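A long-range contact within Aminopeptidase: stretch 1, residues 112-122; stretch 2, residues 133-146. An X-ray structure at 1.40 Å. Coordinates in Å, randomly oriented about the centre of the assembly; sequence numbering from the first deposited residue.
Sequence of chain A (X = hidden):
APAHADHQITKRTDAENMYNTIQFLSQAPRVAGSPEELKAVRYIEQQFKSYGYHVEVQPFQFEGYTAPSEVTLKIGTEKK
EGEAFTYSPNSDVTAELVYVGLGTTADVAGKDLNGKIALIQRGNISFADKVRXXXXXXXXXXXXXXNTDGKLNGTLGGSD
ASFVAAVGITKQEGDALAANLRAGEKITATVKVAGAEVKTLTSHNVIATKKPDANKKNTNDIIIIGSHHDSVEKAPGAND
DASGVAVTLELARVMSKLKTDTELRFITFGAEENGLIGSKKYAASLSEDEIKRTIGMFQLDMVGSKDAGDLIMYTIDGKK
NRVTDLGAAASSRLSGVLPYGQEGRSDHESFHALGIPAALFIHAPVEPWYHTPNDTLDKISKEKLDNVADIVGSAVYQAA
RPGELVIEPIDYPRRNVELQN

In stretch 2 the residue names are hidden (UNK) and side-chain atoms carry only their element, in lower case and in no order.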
# COMPACT_ATOMS: atom_id res chain seq x y z
N ASP A 112 12.41 24.51 -24.65
CA ASP A 112 11.23 24.05 -25.40
C ASP A 112 11.35 22.56 -25.76
O ASP A 112 12.14 22.17 -26.65
CB ASP A 112 10.99 24.92 -26.64
CG ASP A 112 9.83 24.41 -27.51
OD1 ASP A 112 9.89 24.63 -28.74
OD2 ASP A 112 8.86 23.80 -26.96
N LEU A 113 10.56 21.73 -25.07
CA LEU A 113 10.61 20.28 -25.22
C LEU A 113 9.42 19.69 -25.92
O LEU A 113 9.44 18.51 -26.24
CB LEU A 113 10.77 19.60 -23.85
CG LEU A 113 11.99 19.98 -23.02
CD1 LEU A 113 12.05 19.19 -21.75
CD2 LEU A 113 13.21 19.69 -23.83
N ASN A 114 8.37 20.48 -26.16
CA ASN A 114 7.14 19.90 -26.64
C ASN A 114 7.35 19.17 -27.97
O ASN A 114 7.79 19.76 -28.97
CB ASN A 114 6.01 20.96 -26.70
CG ASN A 114 4.71 20.43 -27.36
OD1 ASN A 114 4.11 19.41 -26.93
ND2 ASN A 114 4.28 21.11 -28.43
N GLY A 115 7.11 17.86 -27.98
CA GLY A 115 7.27 17.10 -29.22
C GLY A 115 8.69 16.60 -29.42
O GLY A 115 8.94 15.82 -30.34
N LYS A 116 9.59 16.95 -28.51
CA LYS A 116 11.01 16.66 -28.68
C LYS A 116 11.54 15.56 -27.75
O LYS A 116 10.78 15.01 -26.95
CB LYS A 116 11.73 17.97 -28.46
CG LYS A 116 11.40 19.02 -29.62
CD LYS A 116 12.01 20.39 -29.33
CE LYS A 116 11.49 21.43 -30.33
NZ LYS A 116 11.54 20.95 -31.78
N ILE A 117 12.84 15.22 -27.87
CA ILE A 117 13.39 14.12 -27.08
C ILE A 117 14.38 14.78 -26.16
O ILE A 117 15.19 15.59 -26.64
CB ILE A 117 14.11 13.08 -27.98
CG1 ILE A 117 13.08 12.40 -28.87
CG2 ILE A 117 14.82 12.04 -27.14
CD1 ILE A 117 13.75 11.67 -30.04
N ALA A 118 14.31 14.53 -24.83
CA ALA A 118 15.25 15.16 -23.92
C ALA A 118 16.50 14.31 -23.74
O ALA A 118 16.39 13.12 -23.63
CB ALA A 118 14.61 15.38 -22.58
N LEU A 119 17.68 14.94 -23.76
CA LEU A 119 18.93 14.28 -23.41
C LEU A 119 19.29 14.76 -22.03
O LEU A 119 19.36 15.97 -21.78
CB LEU A 119 20.04 14.75 -24.37
CG LEU A 119 21.38 13.99 -24.17
CD1 LEU A 119 21.40 12.51 -24.62
CD2 LEU A 119 22.47 14.77 -24.95
N ILE A 120 19.51 13.80 -21.13
CA ILE A 120 19.61 14.14 -19.73
C ILE A 120 20.74 13.31 -19.19
O ILE A 120 20.88 12.11 -19.54
CB ILE A 120 18.35 13.71 -18.94
CG1 ILE A 120 17.06 14.31 -19.52
CG2 ILE A 120 18.52 14.14 -17.49
CD1 ILE A 120 15.74 13.98 -18.72
N GLN A 121 21.54 13.98 -18.36
CA GLN A 121 22.73 13.42 -17.78
C GLN A 121 22.32 12.79 -16.45
O GLN A 121 21.58 13.41 -15.66
CB GLN A 121 23.75 14.53 -17.51
CG GLN A 121 24.83 14.13 -16.51
CD GLN A 121 26.12 14.93 -16.67
OE1 GLN A 121 27.13 14.40 -17.19
NE2 GLN A 121 26.10 16.19 -16.23
N ARG A 122 22.81 11.57 -16.23
CA ARG A 122 22.61 10.87 -14.93
C ARG A 122 23.18 11.71 -13.80
O ARG A 122 24.29 12.28 -13.94
CB ARG A 122 23.31 9.51 -14.96
CG ARG A 122 23.22 8.70 -13.62
CD ARG A 122 23.65 7.27 -13.87
NE ARG A 122 23.79 6.50 -12.63
CZ ARG A 122 24.27 5.26 -12.58
NH1 ARG A 122 24.39 4.66 -11.41
NH2 ARG A 122 24.63 4.61 -13.69
N UNK A 133 9.93 15.19 -15.12
CA UNK A 133 10.22 16.63 -15.35
C UNK A 133 10.20 16.98 -16.85
O UNK A 133 9.59 17.99 -17.24
n UNK A 133 10.35 16.94 -12.56
o UNK A 133 12.61 16.75 -12.56
c UNK A 133 11.55 17.04 -14.71
c UNK A 133 11.54 16.92 -13.17
N UNK A 134 10.82 16.13 -17.67
CA UNK A 134 10.84 16.31 -19.15
C UNK A 134 9.47 16.10 -19.79
O UNK A 134 9.05 16.89 -20.68
c UNK A 134 11.91 15.36 -19.78
N UNK A 135 8.76 15.05 -19.35
CA UNK A 135 7.44 14.75 -19.85
C UNK A 135 6.42 15.87 -19.50
O UNK A 135 5.52 16.14 -20.27
c UNK A 135 6.94 13.40 -19.34
N UNK A 136 6.61 16.52 -18.37
CA UNK A 136 5.70 17.61 -17.93
C UNK A 136 5.84 18.78 -18.91
O UNK A 136 4.91 19.58 -19.08
n UNK A 136 1.44 18.29 -14.72
c UNK A 136 3.93 18.26 -15.01
c UNK A 136 2.70 19.13 -14.71
c UNK A 136 6.03 18.04 -16.47
c UNK A 136 5.02 19.01 -15.79
N UNK A 137 7.01 18.87 -19.58
CA UNK A 137 7.30 19.91 -20.57
C UNK A 137 7.00 19.48 -22.00
O UNK A 137 7.17 20.25 -22.92
c UNK A 137 8.73 20.42 -20.43
n UNK A 137 7.08 21.90 -17.89
c UNK A 137 9.03 20.97 -19.05
o UNK A 137 8.29 23.26 -19.24
c UNK A 137 8.10 22.14 -18.72
N UNK A 138 6.50 18.26 -22.18
CA UNK A 138 6.05 17.82 -23.49
C UNK A 138 7.02 16.91 -24.24
O UNK A 138 6.74 16.47 -25.33
N UNK A 139 8.14 16.59 -23.61
CA UNK A 139 9.06 15.60 -24.18
C UNK A 139 8.30 14.34 -24.55
O UNK A 139 7.46 13.88 -23.78
c UNK A 139 10.20 15.29 -23.25
N UNK A 140 8.57 13.78 -25.71
CA UNK A 140 7.93 12.51 -26.14
C UNK A 140 8.78 11.27 -25.84
O UNK A 140 8.29 10.11 -25.87
n UNK A 140 3.76 15.69 -26.34
c UNK A 140 7.59 12.53 -27.63
c UNK A 140 4.47 14.96 -27.48
c UNK A 140 5.48 13.86 -27.02
c UNK A 140 6.52 13.55 -28.08
N UNK A 141 10.05 11.51 -25.52
CA UNK A 141 10.93 10.46 -25.05
C UNK A 141 12.12 11.09 -24.37
O UNK A 141 12.38 12.29 -24.51
c UNK A 141 11.37 9.55 -26.21
N UNK A 142 12.86 10.29 -23.62
CA UNK A 142 14.00 10.76 -22.81
C UNK A 142 15.15 9.81 -23.04
O UNK A 142 14.98 8.59 -23.10
c UNK A 142 14.84 11.01 -20.57
c UNK A 142 13.66 10.83 -21.31
c UNK A 142 12.62 11.93 -21.06
N UNK A 143 16.33 10.38 -23.32
CA UNK A 143 17.56 9.59 -23.37
C UNK A 143 18.43 10.03 -22.20
O UNK A 143 18.77 11.22 -22.02
c UNK A 143 18.03 9.87 -27.22
c UNK A 143 17.54 9.26 -25.86
c UNK A 143 19.75 9.15 -24.59
c UNK A 143 18.33 9.79 -24.68
N UNK A 144 18.74 9.08 -21.30
CA UNK A 144 19.53 9.41 -20.16
C UNK A 144 20.94 8.83 -20.40
O UNK A 144 21.10 7.69 -20.90
c UNK A 144 18.90 8.86 -18.82
c UNK A 144 16.78 8.87 -17.46
c UNK A 144 17.51 9.45 -18.61
c UNK A 144 19.82 9.28 -17.70
N UNK A 145 21.97 9.63 -20.15
CA UNK A 145 23.32 9.12 -20.37
C UNK A 145 24.13 8.98 -19.08
O UNK A 145 23.98 9.77 -18.09
c UNK A 145 25.04 14.10 -20.73
c UNK A 145 24.39 11.37 -21.13
c UNK A 145 23.76 13.76 -21.18
o UNK A 145 25.39 15.42 -20.47
c UNK A 145 24.08 9.92 -21.43
c UNK A 145 25.98 13.09 -20.46
c UNK A 145 25.65 11.74 -20.69
c UNK A 145 23.46 12.39 -21.41
N UNK A 146 24.99 7.97 -19.10
CA UNK A 146 25.70 7.52 -17.87
C UNK A 146 26.67 8.55 -17.28
O UNK A 146 27.18 9.46 -17.98
n UNK A 146 26.70 4.03 -16.97
c UNK A 146 26.34 5.30 -16.81
o UNK A 146 26.03 5.78 -15.70
c UNK A 146 26.36 6.15 -18.08
O HOH W 1 8.01 22.80 -24.10
O HOH W 2 1.59 17.32 -25.96
O HOH W 3 28.26 12.16 -18.12

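Position 133 carries two carbons, the second bearing one oxygen and one nitrogen; it touches nothing on stretch 1 and is Asn133. A single carbon at position 134 points toward stretch 1, its CB 3.9 Å from Ala118 CB and 4.2 Å from Ile120 CD1: Ala134. Position 135 also has one carbon, aimed away: Ala135. Four carbons in a row ending in nitrogen, out of reach, make position 136 Lys136. Position 137 has three carbons, the third carrying oxygen and nitrogen, with its CB 3.8 Å from Leu113 CD1: Gln137.

Position 138 has no side-chain atoms. Its positive phi closes a Schellman motif, and an ideal CB would lie 2.8 Å from Asn114 CA, a clash. It is Gly138, whose O accepts from Gly115 N at 3.0 Å. One carbon at position 139, CB 4.4 Å from Leu113 CB, gives Ala139. At position 140 a four-carbon chain ending in nitrogen passes Gly115 CA: Lys140. Its backbone N donates to Lys116 O at 2.8 Å, and its NZ donates to water 2 at 2.7 Å, which in turn makes a weak bond to Asn114 OD1.

Position 141 bears one carbon, its CB 4.3 Å from Ile117 CG1: Ala141. Position 142 has one carbon carrying two more, on the Ala118 side of the sheet: Val142, whose CG1 meets Ile120 CD1 at 3.6 Å. Four carbons forked at the first, one arm two long, lie beside Ile117 and Leu119 at position 143: Ile143, with CD1 3.9 Å from Ile117 CG2. The same fork at position 144 faces the Ile120 side: Ile144, CG1 4.4 Å from Ile120 CB. Position 145 is one carbon, then a six-carbon ring with an oxygen; Gln121 CA sits over one ring face, 3.8 Å from its centroid: Tyr145. At position 146 are two carbons, the second with nitrogen and an oxygen 2.7 Å from Arg122 NH2: Asn146, whose OD1 takes a weak bond from that NH2.

The contact works as a parallel strand pair entered through a type II turn, Leu113 to Lys116, on one side and a helix end on the other, meeting at Gly115 and Gly138. Backbone bonds then alternate: Ala118 N to Ala141 O is 3.0 Å, while Ile143 N to Ala118 O, Ile120 N to Ile143 O, Tyr145 N to Ile120 O and Arg122 N to Tyr145 O are each 2.8 Å. Ala118, Ile120, Val142 and Ile144 share one face, where Ala134 meets Ala118 and Ile120; Leu119, Ile143, Gln121 and Tyr145 share the other. The rule seen here is mostly aliphatic side chains pairing across the strands, and glycines where the backbone turns.

Stretch 2 133-146: NAAKQGAKAVIIYN
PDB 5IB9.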